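Local structure of probable starch synthase 4, chloroplastic/amyloplastic (Arabidopsis thaliana, 6GNE) at residues H14-M19 against G26-V31; N176-G181 against V319-V324; Q235-A240 against S248-H253; H325-A330 against F341-S346. The protein belongs to the starch synthases, two-domain proteins of the GT-B clan, and holds adenosine-5'-diphosphate and glycan ligands at its cleft. All coordinates share one frame; numbering follows the deposited sequence.

Contact 1 comes first in the chain, joining the loop that leaves strand 11-15 to the start of helix 27-41; contact 4 comes last, joining helix 324-336 to strand 340-346 of the six-stranded parallel sheet, with centres about 25 Å apart. Contact 2 bridges the two halves of the GT-B fold, its centre about 16 Å from that of contact 1 and 17 Å from that of contact 4. Contacts 1, 2 and 4 all touch ADP, and contacts 1 and 2 also meet AC1, so both halves contribute to one cleft. Contact 3 falls between the segments of contact 2 in sequence; F177 of contact 2 packs on its V237 and L250, while the K322 carbonyl meets I327 of contact 4.

Contact 1: H14-M19 against G26-V31; sequences HIAAEM and GGLGDV. With ADP (adenosine-5'-diphosphate), chain F; AC1 (4,6-dideoxy-4-{[(1S,4R,5S,6S)-4,5,6-trihydroxy-3-(hydroxymethyl)cyclohex-2-en-1-yl]amino}-alpha-D-glucopyranose), chain C.
E18 and L28 cross obliquely, the leucine methyl CD2 lying 3.8 Å from E18 CB near the root of the glutamate chain. CG of E18 stands anti to its carbonyl carbon (chi1 -64°), and the extended chain beyond it carries the carboxylate past L28 to the start of helix 27-41. There OE1 takes the N-H of G26 at 3.3 Å from G26 N; the donor sits on the syn side, 22° out of the carboxylate plane. V25 N also donates to OE1, and G29 N adds a weak bond, 3.3 Å from E18 OE1. Water 1 donates to E18 OE2 at 2.8 Å and accepts from L28 N, while Y112 OH is the other partner of OE2. Strand, glycine-rich turn and helix begin the beta-alpha-beta unit 11-15, 27-41, 45-51, and the run K24-V25-G26-G27 fits the K-X-G-G motif of the family. G27 N bears this out by donating to ADP O1B at 2.9 Å with a 155° angle at the hydrogen, and ADP O3' donates to D30 OD2 at 2.8 Å. E18 is thus a second-shell residue, gripping the backbone on either side of G27. Further on, M19 CA approaches G29 O at 3.6 Å in a CA-H...O contact, while K24 forms a salt bridge with D30 through OD1.

Contact 2: N176-G181 against V319-V324; sequences NFEYQG and VPQKGV. With AC1 (4,6-dideoxy-4-{[(1S,4R,5S,6S)-4,5,6-trihydroxy-3-(hydroxymethyl)cyclohex-2-en-1-yl]amino}-alpha-D-glucopyranose), chain C; GLC (alpha-D-glucopyranose), chain B; ADP (adenosine-5'-diphosphate), chain F.
The side-chain amides of N176 and Q321 run antiparallel past one another, their planes 79° apart; N176 ND2 comes 3.4 Å from Q321 OE1, but the angle is too poor for a hydrogen bond. Nearby, one face of the Y179 ring carries GLC C3, 3.7 Å above the plane and offset toward the rim. Two waters join the segments instead. Water 2 accepts from N176 ND2 at 2.9 Å and donates to Q321 OE1, while water 3 donates to both E178 OE1 and Q321 OE1. With CG anti to the backbone N (chi1 173°), the extended Q321 chain brings NE2 within 2.9 Å of AC1 O2B, in a bond straight to 173°. N176 OD1 closes an Asx turn by accepting from E178 N. K322 NZ donates to ADP O3A and O3B and is salt-bridged to E397. Waters 2 and 3 thus bridge the two halves of the fold, and water 2 also accepts from AC1 N4A and lies 2.9 Å from AC1 O2B, consistent with a GT-B cleft that closes round its ligands.

Contact 3: Q235-A240 against S248-H253; sequences QEVRTA and STLNFH
The C-terminal end of helix 231-238 runs beside helix 247-252, with R238 and N251 nearest, their CA atoms 6.1 Å apart. The N251 side chain reaches across R238, its CG anti to the carbonyl carbon (chi1 -71°), which brings the amide to the arginine's backbone oxygen. ND2 donates to R238 O at 3.2 Å, arriving in the carbonyl plane with a C=O...N angle of 146°. The other amide atom, OD1, rests against the aliphatic part of the arginine, 3.5 Å from R238 CB and equally close to CG. It also lies at the edge of the guanidinium, whose plane is only 20° from that of the amide. Next to this bond, L250 CD1 approaches V237 CG2 at 4.0 Å and V237 O at 3.7 Å, so the leucine methyl meets both the side chain and the backbone of the valine. The chain then turns at T239, the N-cap of helix 240-243. Toward the core, V237 and L250 both touch F257 of strand 257-259, L250 also reaches I220 of helix 215-222, V237 packs on F177, and R238 NH1 makes a weak bond to F257 O.

Contact 4: H325-A330 against F341-S346; sequences HLIRHA and FVLLGS. With ADP (adenosine-5'-diphosphate), chain F.
F341 directs its ring from strand 340-346 toward A330 on helix 324-336. Its CB bond heads for the helix, and CG stands anti to the backbone N (chi1 -161°), which carries CD2 and CE2 up to the A330 carbonyl. On this side of the ring CD2 lies 3.8 Å from A330 O, and the next atom, CE2, is 4.0 Å from A330 C and 4.1 Å from A330 CB; the carbonyl oxygen meets the ring obliquely. On the other side, CE1 is nearest to L343 CB, 4.0 Å away, which sits at the ring edge in its plane. The tip atom CZ has no close partner in the helix segment. The strand's next inward residue carries the contact further, L343 CD1 meeting I327 CG2 at 4.4 Å. Strand 311-317, helix 324-336 and strand 340-346 form a beta-alpha-beta unit of the parallel sheet, and F341 also touches V312 and C314 of the first strand. V342 and L344 face the other side of the sheet and pack on helix 377-386, and L344 sets its CG 3.8 Å from ADP N1. Separately, G345 CA lies 3.5 Å from ADP N6. Across the helix-strand interface itself the partners are methyls, a ring and one backbone carbonyl whose oxygen is already bonded to T334 OG1, so the fit is mainly apolar.

Contact 1: H14-M19 against G26-V31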
# COMPACT_ATOMS: atom_id res chain seq x y z
N HIS A 14 4.60 -8.19 13.17
CA HIS A 14 4.64 -7.04 12.24
C HIS A 14 4.32 -5.79 13.04
O HIS A 14 3.32 -5.73 13.73
CB HIS A 14 3.63 -7.19 11.11
CG HIS A 14 4.00 -8.21 10.10
ND1 HIS A 14 4.53 -7.89 8.88
CD2 HIS A 14 3.96 -9.56 10.15
CE1 HIS A 14 4.80 -9.00 8.21
NE2 HIS A 14 4.46 -10.03 8.97
N ILE A 15 5.18 -4.80 12.93
CA ILE A 15 4.95 -3.52 13.57
C ILE A 15 4.77 -2.54 12.42
O ILE A 15 5.64 -2.43 11.57
CB ILE A 15 6.15 -3.11 14.46
CG1 ILE A 15 6.33 -4.14 15.59
CG2 ILE A 15 5.99 -1.71 15.02
CD1 ILE A 15 7.68 -4.06 16.29
N ALA A 16 3.64 -1.83 12.40
CA ALA A 16 3.33 -0.92 11.31
C ALA A 16 2.37 0.15 11.75
O ALA A 16 1.71 0.00 12.79
CB ALA A 16 2.74 -1.70 10.15
N ALA A 17 2.26 1.19 10.95
CA ALA A 17 1.31 2.27 11.21
C ALA A 17 -0.07 2.02 10.64
O ALA A 17 -0.99 2.75 10.97
CB ALA A 17 1.86 3.60 10.68
N GLU A 18 -0.21 1.00 9.79
CA GLU A 18 -1.50 0.64 9.17
C GLU A 18 -1.74 -0.86 9.09
O GLU A 18 -0.81 -1.66 9.01
CB GLU A 18 -1.56 1.13 7.72
CG GLU A 18 -1.52 2.62 7.50
CD GLU A 18 -1.47 2.95 6.00
OE1 GLU A 18 -2.37 2.53 5.23
OE2 GLU A 18 -0.51 3.62 5.58
N MET A 19 -3.02 -1.19 9.08
CA MET A 19 -3.50 -2.51 8.72
C MET A 19 -4.94 -2.39 8.22
O MET A 19 -5.82 -1.86 8.91
CB MET A 19 -3.46 -3.45 9.91
CG MET A 19 -3.73 -4.91 9.54
SD MET A 19 -4.10 -5.92 10.97
CE MET A 19 -4.78 -7.35 10.16
N GLY A 26 -3.53 3.76 2.41
CA GLY A 26 -3.41 3.18 1.10
C GLY A 26 -2.95 1.75 1.10
O GLY A 26 -3.44 0.93 1.87
N GLY A 27 -1.99 1.44 0.23
CA GLY A 27 -1.57 0.10 0.01
C GLY A 27 -0.80 -0.57 1.14
O GLY A 27 -0.79 -1.80 1.23
N LEU A 28 -0.13 0.23 1.96
CA LEU A 28 0.66 -0.31 3.07
C LEU A 28 -0.23 -1.12 4.00
O LEU A 28 0.02 -2.28 4.27
CB LEU A 28 1.34 0.81 3.87
CG LEU A 28 2.37 0.26 4.88
CD1 LEU A 28 3.67 1.08 4.87
CD2 LEU A 28 1.78 0.24 6.26
N GLY A 29 -1.31 -0.49 4.44
CA GLY A 29 -2.31 -1.18 5.21
C GLY A 29 -2.82 -2.46 4.56
O GLY A 29 -3.07 -3.42 5.27
N ASP A 30 -3.02 -2.45 3.24
CA ASP A 30 -3.49 -3.64 2.53
C ASP A 30 -2.49 -4.78 2.63
O ASP A 30 -2.87 -5.94 2.85
CB ASP A 30 -3.75 -3.35 1.04
CG ASP A 30 -5.07 -2.65 0.79
OD1 ASP A 30 -5.90 -2.48 1.70
OD2 ASP A 30 -5.30 -2.29 -0.37
N VAL A 31 -1.23 -4.42 2.43
CA VAL A 31 -0.13 -5.36 2.43
C VAL A 31 0.09 -6.01 3.79
O VAL A 31 0.29 -7.23 3.87
CB VAL A 31 1.16 -4.69 1.90
CG1 VAL A 31 2.40 -5.59 2.12
CG2 VAL A 31 0.98 -4.35 0.41
PB ADP F . -0.98 3.83 -2.72
O1B ADP F . -0.38 2.94 -1.67
O2B ADP F . -2.23 4.58 -2.33
O3B ADP F . 0.06 4.77 -3.28
PA ADP F . -1.78 1.31 -3.87
O1A ADP F . -2.30 0.95 -5.23
O2A ADP F . -0.60 0.49 -3.40
O3A ADP F . -1.44 2.88 -3.93
O5' ADP F . -2.92 1.18 -2.74
C5' ADP F . -4.16 1.89 -2.83
C4' ADP F . -5.30 1.27 -2.00
O4' ADP F . -6.14 2.31 -1.47
C3' ADP F . -6.24 0.42 -2.82
O3' ADP F . -6.85 -0.53 -1.97
C2' ADP F . -7.29 1.40 -3.29
O2' ADP F . -8.52 0.77 -3.61
C1' ADP F . -7.43 2.26 -2.07
N9 ADP F . -7.86 3.65 -2.36
C8 ADP F . -7.11 4.65 -2.83
N7 ADP F . -7.83 5.78 -2.93
C5 ADP F . -9.08 5.52 -2.51
C6 ADP F . -10.36 6.27 -2.35
N6 ADP F . -10.43 7.58 -2.69
N1 ADP F . -11.43 5.59 -1.86
C2 ADP F . -11.34 4.27 -1.54
N3 ADP F . -10.22 3.54 -1.67
C4 ADP F . -9.08 4.10 -2.14
C1 AC1 C . 2.26 5.94 3.19
O2 AC1 C . 4.56 5.23 3.53
C2 AC1 C . 3.32 4.87 2.89
C4A AC1 C . 2.65 0.45 -2.97
C3 AC1 C . 3.49 4.66 1.38
O3 AC1 C . 4.45 3.61 1.20
C4 AC1 C . 2.13 4.32 0.75
N4A AC1 C . 2.18 4.01 -0.69
C5 AC1 C . 1.21 5.50 1.06
O5 AC1 C . 1.07 5.63 2.48
C6 AC1 C . -0.19 5.34 0.52
C1B AC1 C . 2.92 2.88 -1.28
C2B AC1 C . 3.06 2.95 -2.82
O2B AC1 C . 2.65 4.21 -3.38
C3B AC1 C . 2.37 1.82 -3.57
O3B AC1 C . 2.94 1.79 -4.88
O4 AC1 C . 1.89 -0.53 -3.66
C5B AC1 C . 2.37 0.43 -1.49
C7B AC1 C . 2.44 1.54 -0.75
C6B AC1 C . 2.07 -0.88 -0.81
O6B AC1 C . 3.19 -1.77 -0.90
O HOH W 1 -0.74 2.93 2.86

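Contact 2: N176-G181 against V319-V324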
# COMPACT_ATOMS: atom_id res chain seq x y z
N ASN A 176 7.65 2.83 -0.13
CA ASN A 176 7.93 3.99 -0.98
C ASN A 176 9.15 4.74 -0.45
O ASN A 176 9.07 5.40 0.58
CB ASN A 176 6.70 4.93 -1.05
CG ASN A 176 6.89 6.10 -2.02
OD1 ASN A 176 7.95 6.27 -2.61
ND2 ASN A 176 5.86 6.92 -2.19
N PHE A 177 10.27 4.65 -1.17
CA PHE A 177 11.53 5.30 -0.75
C PHE A 177 11.51 6.82 -0.86
O PHE A 177 12.45 7.48 -0.49
CB PHE A 177 12.73 4.76 -1.53
CG PHE A 177 13.17 3.38 -1.11
CD1 PHE A 177 14.00 3.21 -0.03
CD2 PHE A 177 12.77 2.26 -1.82
CE1 PHE A 177 14.41 1.94 0.35
CE2 PHE A 177 13.20 0.99 -1.47
CZ PHE A 177 14.02 0.83 -0.37
N GLU A 178 10.45 7.39 -1.40
CA GLU A 178 10.23 8.81 -1.29
C GLU A 178 10.13 9.26 0.15
O GLU A 178 10.59 10.32 0.49
CB GLU A 178 8.95 9.18 -2.03
CG GLU A 178 8.74 10.69 -2.18
CD GLU A 178 7.35 11.05 -2.66
OE1 GLU A 178 6.46 10.11 -2.74
OE2 GLU A 178 7.22 12.29 -2.98
N TYR A 179 9.51 8.44 1.00
CA TYR A 179 9.27 8.83 2.40
C TYR A 179 10.30 8.24 3.33
O TYR A 179 10.20 7.10 3.72
CB TYR A 179 7.84 8.46 2.82
CG TYR A 179 6.80 9.12 1.94
CD1 TYR A 179 6.86 10.51 1.67
CD2 TYR A 179 5.74 8.37 1.38
CE1 TYR A 179 5.92 11.12 0.84
CE2 TYR A 179 4.77 8.99 0.56
CZ TYR A 179 4.87 10.35 0.29
OH TYR A 179 3.95 10.95 -0.49
N GLN A 180 11.28 9.06 3.68
CA GLN A 180 12.44 8.62 4.44
C GLN A 180 12.41 9.02 5.93
O GLN A 180 13.18 8.48 6.74
CB GLN A 180 13.73 9.09 3.73
CG GLN A 180 13.93 8.34 2.42
CD GLN A 180 15.07 8.85 1.57
OE1 GLN A 180 16.14 9.25 2.07
NE2 GLN A 180 14.87 8.78 0.27
N GLY A 181 11.51 9.95 6.28
CA GLY A 181 11.34 10.40 7.66
C GLY A 181 12.46 11.26 8.18
O GLY A 181 12.70 11.31 9.39
N VAL A 319 -2.20 12.64 -5.85
CA VAL A 319 -0.88 13.22 -5.53
C VAL A 319 0.01 13.09 -6.76
O VAL A 319 -0.23 12.23 -7.59
CB VAL A 319 -0.25 12.51 -4.29
CG1 VAL A 319 -1.15 12.66 -3.07
CG2 VAL A 319 0.00 11.01 -4.53
N PRO A 320 1.05 13.92 -6.89
CA PRO A 320 1.89 13.86 -8.11
C PRO A 320 2.33 12.48 -8.55
O PRO A 320 2.40 12.23 -9.74
CB PRO A 320 3.10 14.69 -7.74
CG PRO A 320 2.58 15.70 -6.75
CD PRO A 320 1.37 15.11 -6.07
N GLN A 321 2.60 11.58 -7.60
CA GLN A 321 3.06 10.24 -7.93
C GLN A 321 2.14 9.54 -8.96
O GLN A 321 2.62 8.81 -9.86
CB GLN A 321 3.16 9.40 -6.67
CG GLN A 321 3.48 7.92 -6.88
CD GLN A 321 3.29 7.08 -5.64
OE1 GLN A 321 3.42 7.59 -4.53
NE2 GLN A 321 2.99 5.78 -5.83
N LYS A 322 0.84 9.78 -8.81
CA LYS A 322 -0.18 9.08 -9.56
C LYS A 322 -0.45 9.66 -10.97
O LYS A 322 -1.32 9.16 -11.69
CB LYS A 322 -1.48 9.07 -8.75
CG LYS A 322 -1.31 8.43 -7.38
CD LYS A 322 -1.00 6.92 -7.48
CE LYS A 322 -1.07 6.27 -6.12
NZ LYS A 322 -0.47 4.92 -6.11
N GLY A 323 0.30 10.69 -11.36
CA GLY A 323 0.18 11.29 -12.67
C GLY A 323 -1.15 12.05 -12.79
O GLY A 323 -1.97 11.75 -13.65
N VAL A 324 -1.38 13.00 -11.89
CA VAL A 324 -2.66 13.69 -11.84
C VAL A 324 -3.00 14.51 -13.08
O VAL A 324 -4.20 14.67 -13.38
CB VAL A 324 -2.81 14.61 -10.61
CG1 VAL A 324 -3.16 13.73 -9.39
CG2 VAL A 324 -1.60 15.52 -10.41
C1 AC1 C . 2.26 5.94 3.19
O2 AC1 C . 4.56 5.23 3.53
C2 AC1 C . 3.32 4.87 2.89
C4A AC1 C . 2.65 0.45 -2.97
C3 AC1 C . 3.49 4.66 1.38
O3 AC1 C . 4.45 3.61 1.20
C4 AC1 C . 2.13 4.32 0.75
N4A AC1 C . 2.18 4.01 -0.69
C5 AC1 C . 1.21 5.50 1.06
O5 AC1 C . 1.07 5.63 2.48
C6 AC1 C . -0.19 5.34 0.52
C1B AC1 C . 2.92 2.88 -1.28
C2B AC1 C . 3.06 2.95 -2.82
O2B AC1 C . 2.65 4.21 -3.38
C3B AC1 C . 2.37 1.82 -3.57
O3B AC1 C . 2.94 1.79 -4.88
O4 AC1 C . 1.89 -0.53 -3.66
C5B AC1 C . 2.37 0.43 -1.49
C7B AC1 C . 2.44 1.54 -0.75
C6B AC1 C . 2.07 -0.88 -0.81
O6B AC1 C . 3.19 -1.77 -0.90
C1 GLC B . 2.69 10.97 4.81
C2 GLC B . 3.35 9.77 5.49
C3 GLC B . 3.72 8.71 4.46
C4 GLC B . 2.44 8.28 3.74
C5 GLC B . 1.85 9.49 3.05
C6 GLC B . 0.53 9.14 2.38
O2 GLC B . 4.48 10.22 6.24
O3 GLC B . 4.31 7.57 5.09
O4 GLC B . 2.73 7.24 2.81
O5 GLC B . 1.59 10.53 4.01
O6 GLC B . -0.11 10.34 1.92
PB ADP F . -0.98 3.83 -2.72
O1B ADP F . -0.38 2.94 -1.67
O2B ADP F . -2.23 4.58 -2.33
O3B ADP F . 0.06 4.77 -3.28
PA ADP F . -1.78 1.31 -3.87
O1A ADP F . -2.30 0.95 -5.23
O2A ADP F . -0.60 0.49 -3.40
O3A ADP F . -1.44 2.88 -3.93
O5' ADP F . -2.92 1.18 -2.74
C5' ADP F . -4.16 1.89 -2.83
C4' ADP F . -5.30 1.27 -2.00
O4' ADP F . -6.14 2.31 -1.47
C3' ADP F . -6.24 0.42 -2.82
O3' ADP F . -6.85 -0.53 -1.97
C2' ADP F . -7.29 1.40 -3.29
O2' ADP F . -8.52 0.77 -3.61
C1' ADP F . -7.43 2.26 -2.07
N9 ADP F . -7.86 3.65 -2.36
C8 ADP F . -7.11 4.65 -2.83
N7 ADP F . -7.83 5.78 -2.93
C5 ADP F . -9.08 5.52 -2.51
C6 ADP F . -10.36 6.27 -2.35
N6 ADP F . -10.43 7.58 -2.69
N1 ADP F . -11.43 5.59 -1.86
C2 ADP F . -11.34 4.27 -1.54
N3 ADP F . -10.22 3.54 -1.67
C4 ADP F . -9.08 4.10 -2.14
O HOH W 2 3.00 6.57 -1.74
O HOH W 3 3.93 9.99 -3.55

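Contact 3: Q235-A240 against S248-H253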
# COMPACT_ATOMS: atom_id res chain seq x y z
N GLN A 235 15.07 -2.23 -8.82
CA GLN A 235 16.11 -1.81 -9.76
C GLN A 235 16.17 -0.28 -9.88
O GLN A 235 17.24 0.29 -9.89
CB GLN A 235 15.93 -2.46 -11.13
CG GLN A 235 16.15 -3.97 -11.10
CD GLN A 235 17.61 -4.38 -10.81
OE1 GLN A 235 17.93 -5.02 -9.79
NE2 GLN A 235 18.52 -3.98 -11.70
N GLU A 236 15.00 0.36 -9.94
CA GLU A 236 14.92 1.83 -10.08
C GLU A 236 15.59 2.56 -8.93
O GLU A 236 16.32 3.51 -9.16
CB GLU A 236 13.47 2.29 -10.19
CG GLU A 236 12.80 1.93 -11.52
CD GLU A 236 11.29 2.10 -11.51
OE1 GLU A 236 10.66 2.29 -10.44
OE2 GLU A 236 10.72 2.03 -12.62
N VAL A 237 15.39 2.08 -7.70
CA VAL A 237 15.97 2.71 -6.53
C VAL A 237 17.46 2.41 -6.33
O VAL A 237 18.09 3.06 -5.51
CB VAL A 237 15.19 2.42 -5.23
CG1 VAL A 237 13.82 3.07 -5.31
CG2 VAL A 237 15.10 0.94 -4.92
N ARG A 238 18.01 1.45 -7.07
CA ARG A 238 19.46 1.27 -7.15
C ARG A 238 20.16 2.27 -8.07
O ARG A 238 21.36 2.40 -8.01
CB ARG A 238 19.80 -0.16 -7.58
CG ARG A 238 19.64 -1.22 -6.49
CD ARG A 238 19.95 -2.59 -7.06
NE ARG A 238 20.09 -3.66 -6.07
CZ ARG A 238 19.22 -4.66 -5.85
NH1 ARG A 238 19.50 -5.59 -4.92
NH2 ARG A 238 18.03 -4.74 -6.49
N THR A 239 19.43 2.95 -8.94
CA THR A 239 20.02 4.01 -9.80
C THR A 239 19.94 5.35 -9.08
O THR A 239 19.05 5.57 -8.23
CB THR A 239 19.32 4.16 -11.17
OG1 THR A 239 18.07 4.84 -11.01
CG2 THR A 239 19.10 2.80 -11.85
N ALA A 240 20.85 6.25 -9.44
CA ALA A 240 20.93 7.61 -8.88
C ALA A 240 19.57 8.34 -8.98
O ALA A 240 19.09 8.93 -8.01
CB ALA A 240 22.03 8.41 -9.58
N SER A 248 23.18 4.67 -3.16
CA SER A 248 24.53 4.25 -2.73
C SER A 248 24.49 3.24 -1.57
O SER A 248 25.27 2.27 -1.55
CB SER A 248 25.39 5.45 -2.27
OG SER A 248 25.45 6.49 -3.23
N THR A 249 23.61 3.50 -0.61
CA THR A 249 23.43 2.63 0.53
C THR A 249 22.84 1.27 0.11
O THR A 249 23.27 0.21 0.61
CB THR A 249 22.51 3.31 1.57
OG1 THR A 249 23.12 4.53 2.00
CG2 THR A 249 22.24 2.40 2.77
N LEU A 250 21.86 1.31 -0.79
CA LEU A 250 21.22 0.08 -1.30
C LEU A 250 22.14 -0.77 -2.16
O LEU A 250 22.06 -2.00 -2.11
CB LEU A 250 19.93 0.41 -2.07
CG LEU A 250 18.75 0.86 -1.22
CD1 LEU A 250 17.78 1.64 -2.07
CD2 LEU A 250 18.08 -0.30 -0.49
N ASN A 251 23.02 -0.12 -2.94
CA ASN A 251 24.05 -0.85 -3.70
C ASN A 251 25.08 -1.52 -2.82
O ASN A 251 25.54 -2.61 -3.16
CB ASN A 251 24.76 0.07 -4.74
CG ASN A 251 23.86 0.44 -5.91
OD1 ASN A 251 23.06 -0.36 -6.36
ND2 ASN A 251 23.99 1.67 -6.42
N PHE A 252 25.43 -0.88 -1.71
CA PHE A 252 26.39 -1.42 -0.76
C PHE A 252 25.82 -2.66 -0.07
O PHE A 252 26.48 -3.69 0.05
CB PHE A 252 26.71 -0.33 0.28
CG PHE A 252 27.93 -0.59 1.08
CD1 PHE A 252 29.18 -0.43 0.50
CD2 PHE A 252 27.83 -0.92 2.43
CE1 PHE A 252 30.32 -0.62 1.25
CE2 PHE A 252 28.98 -1.12 3.19
CZ PHE A 252 30.22 -0.97 2.59
N HIS A 253 24.57 -2.55 0.36
CA HIS A 253 23.87 -3.62 1.06
C HIS A 253 22.99 -4.46 0.12
O HIS A 253 21.98 -5.01 0.55
CB HIS A 253 23.02 -3.02 2.20
CG HIS A 253 23.85 -2.51 3.33
ND1 HIS A 253 24.07 -1.16 3.55
CD2 HIS A 253 24.54 -3.16 4.29
CE1 HIS A 253 24.85 -1.01 4.60
NE2 HIS A 253 25.16 -2.21 5.06

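Contact 4: H325-A330 against F341-S346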
# COMPACT_ATOMS: atom_id res chain seq x y z
N HIS A 325 -1.98 15.04 -13.78
CA HIS A 325 -2.21 15.77 -15.03
C HIS A 325 -2.75 14.81 -16.10
O HIS A 325 -3.64 15.20 -16.86
CB HIS A 325 -0.96 16.52 -15.52
CG HIS A 325 -0.54 17.64 -14.61
ND1 HIS A 325 -1.38 18.69 -14.29
CD2 HIS A 325 0.62 17.87 -13.94
CE1 HIS A 325 -0.76 19.51 -13.46
NE2 HIS A 325 0.45 19.04 -13.23
N LEU A 326 -2.21 13.58 -16.13
CA LEU A 326 -2.72 12.53 -17.00
C LEU A 326 -4.10 12.03 -16.63
O LEU A 326 -4.89 11.71 -17.51
CB LEU A 326 -1.74 11.34 -17.07
CG LEU A 326 -0.40 11.70 -17.72
CD1 LEU A 326 0.54 10.53 -17.59
CD2 LEU A 326 -0.60 12.15 -19.19
N ILE A 327 -4.41 11.97 -15.34
CA ILE A 327 -5.74 11.62 -14.90
C ILE A 327 -6.74 12.69 -15.35
O ILE A 327 -7.79 12.37 -15.91
CB ILE A 327 -5.81 11.43 -13.39
CG1 ILE A 327 -5.01 10.18 -13.00
CG2 ILE A 327 -7.24 11.24 -12.93
CD1 ILE A 327 -4.73 10.01 -11.52
N ARG A 328 -6.41 13.95 -15.10
CA ARG A 328 -7.19 15.07 -15.61
C ARG A 328 -7.44 14.94 -17.12
O ARG A 328 -8.59 15.05 -17.55
CB ARG A 328 -6.48 16.37 -15.33
CG ARG A 328 -7.27 17.60 -15.74
CD ARG A 328 -6.42 18.84 -15.80
NE ARG A 328 -7.27 20.01 -15.57
CZ ARG A 328 -8.02 20.64 -16.50
NH1 ARG A 328 -8.74 21.70 -16.15
NH2 ARG A 328 -8.06 20.20 -17.77
N HIS A 329 -6.39 14.70 -17.90
CA HIS A 329 -6.51 14.56 -19.35
C HIS A 329 -7.42 13.42 -19.73
O HIS A 329 -8.23 13.53 -20.63
CB HIS A 329 -5.15 14.36 -20.02
CG HIS A 329 -5.24 14.04 -21.48
ND1 HIS A 329 -5.75 14.93 -22.40
CD2 HIS A 329 -4.92 12.92 -22.18
CE1 HIS A 329 -5.72 14.38 -23.61
NE2 HIS A 329 -5.22 13.16 -23.50
N ALA A 330 -7.28 12.30 -19.04
CA ALA A 330 -8.05 11.09 -19.32
C ALA A 330 -9.54 11.28 -19.16
O ALA A 330 -10.30 10.62 -19.84
CB ALA A 330 -7.59 9.96 -18.41
N PHE A 341 -16.68 8.12 -17.54
CA PHE A 341 -15.58 8.17 -16.59
C PHE A 341 -16.08 8.40 -15.14
O PHE A 341 -16.82 9.36 -14.87
CB PHE A 341 -14.64 9.30 -16.98
CG PHE A 341 -13.27 9.19 -16.38
CD1 PHE A 341 -13.03 9.53 -15.06
CD2 PHE A 341 -12.23 8.72 -17.14
CE1 PHE A 341 -11.77 9.40 -14.51
CE2 PHE A 341 -10.96 8.57 -16.59
CZ PHE A 341 -10.73 8.90 -15.28
N VAL A 342 -15.63 7.55 -14.22
CA VAL A 342 -15.90 7.67 -12.80
C VAL A 342 -14.59 7.76 -12.04
O VAL A 342 -13.80 6.83 -12.09
CB VAL A 342 -16.68 6.46 -12.26
CG1 VAL A 342 -16.91 6.59 -10.78
CG2 VAL A 342 -18.05 6.42 -12.91
N LEU A 343 -14.38 8.87 -11.34
CA LEU A 343 -13.20 9.06 -10.51
C LEU A 343 -13.62 8.98 -9.05
O LEU A 343 -14.59 9.64 -8.62
CB LEU A 343 -12.53 10.42 -10.76
CG LEU A 343 -11.35 10.81 -9.88
CD1 LEU A 343 -10.19 9.83 -10.03
CD2 LEU A 343 -10.85 12.18 -10.24
N LEU A 344 -12.89 8.18 -8.29
CA LEU A 344 -12.97 8.19 -6.85
C LEU A 344 -11.58 8.48 -6.32
O LEU A 344 -10.68 7.68 -6.46
CB LEU A 344 -13.47 6.84 -6.35
CG LEU A 344 -13.54 6.64 -4.84
CD1 LEU A 344 -14.44 7.71 -4.24
CD2 LEU A 344 -14.10 5.24 -4.58
N GLY A 345 -11.39 9.65 -5.73
CA GLY A 345 -10.09 9.99 -5.18
C GLY A 345 -10.13 11.28 -4.40
O GLY A 345 -10.98 12.13 -4.66
N SER A 346 -9.23 11.43 -3.43
CA SER A 346 -9.00 12.75 -2.87
C SER A 346 -7.53 13.04 -2.66
O SER A 346 -6.72 12.14 -2.66
CB SER A 346 -9.83 13.02 -1.61
OG SER A 346 -9.48 12.11 -0.62
PB ADP F . -0.98 3.83 -2.72
O1B ADP F . -0.38 2.94 -1.67
O2B ADP F . -2.23 4.58 -2.33
O3B ADP F . 0.06 4.77 -3.28
PA ADP F . -1.78 1.31 -3.87
O1A ADP F . -2.30 0.95 -5.23
O2A ADP F . -0.60 0.49 -3.40
O3A ADP F . -1.44 2.88 -3.93
O5' ADP F . -2.92 1.18 -2.74
C5' ADP F . -4.16 1.89 -2.83
C4' ADP F . -5.30 1.27 -2.00
O4' ADP F . -6.14 2.31 -1.47
C3' ADP F . -6.24 0.42 -2.82
O3' ADP F . -6.85 -0.53 -1.97
C2' ADP F . -7.29 1.40 -3.29
O2' ADP F . -8.52 0.77 -3.61
C1' ADP F . -7.43 2.26 -2.07
N9 ADP F . -7.86 3.65 -2.36
C8 ADP F . -7.11 4.65 -2.83
N7 ADP F . -7.83 5.78 -2.93
C5 ADP F . -9.08 5.52 -2.51
C6 ADP F . -10.36 6.27 -2.35
N6 ADP F . -10.43 7.58 -2.69
N1 ADP F . -11.43 5.59 -1.86
C2 ADP F . -11.34 4.27 -1.54
N3 ADP F . -10.22 3.54 -1.67
C4 ADP F . -9.08 4.10 -2.14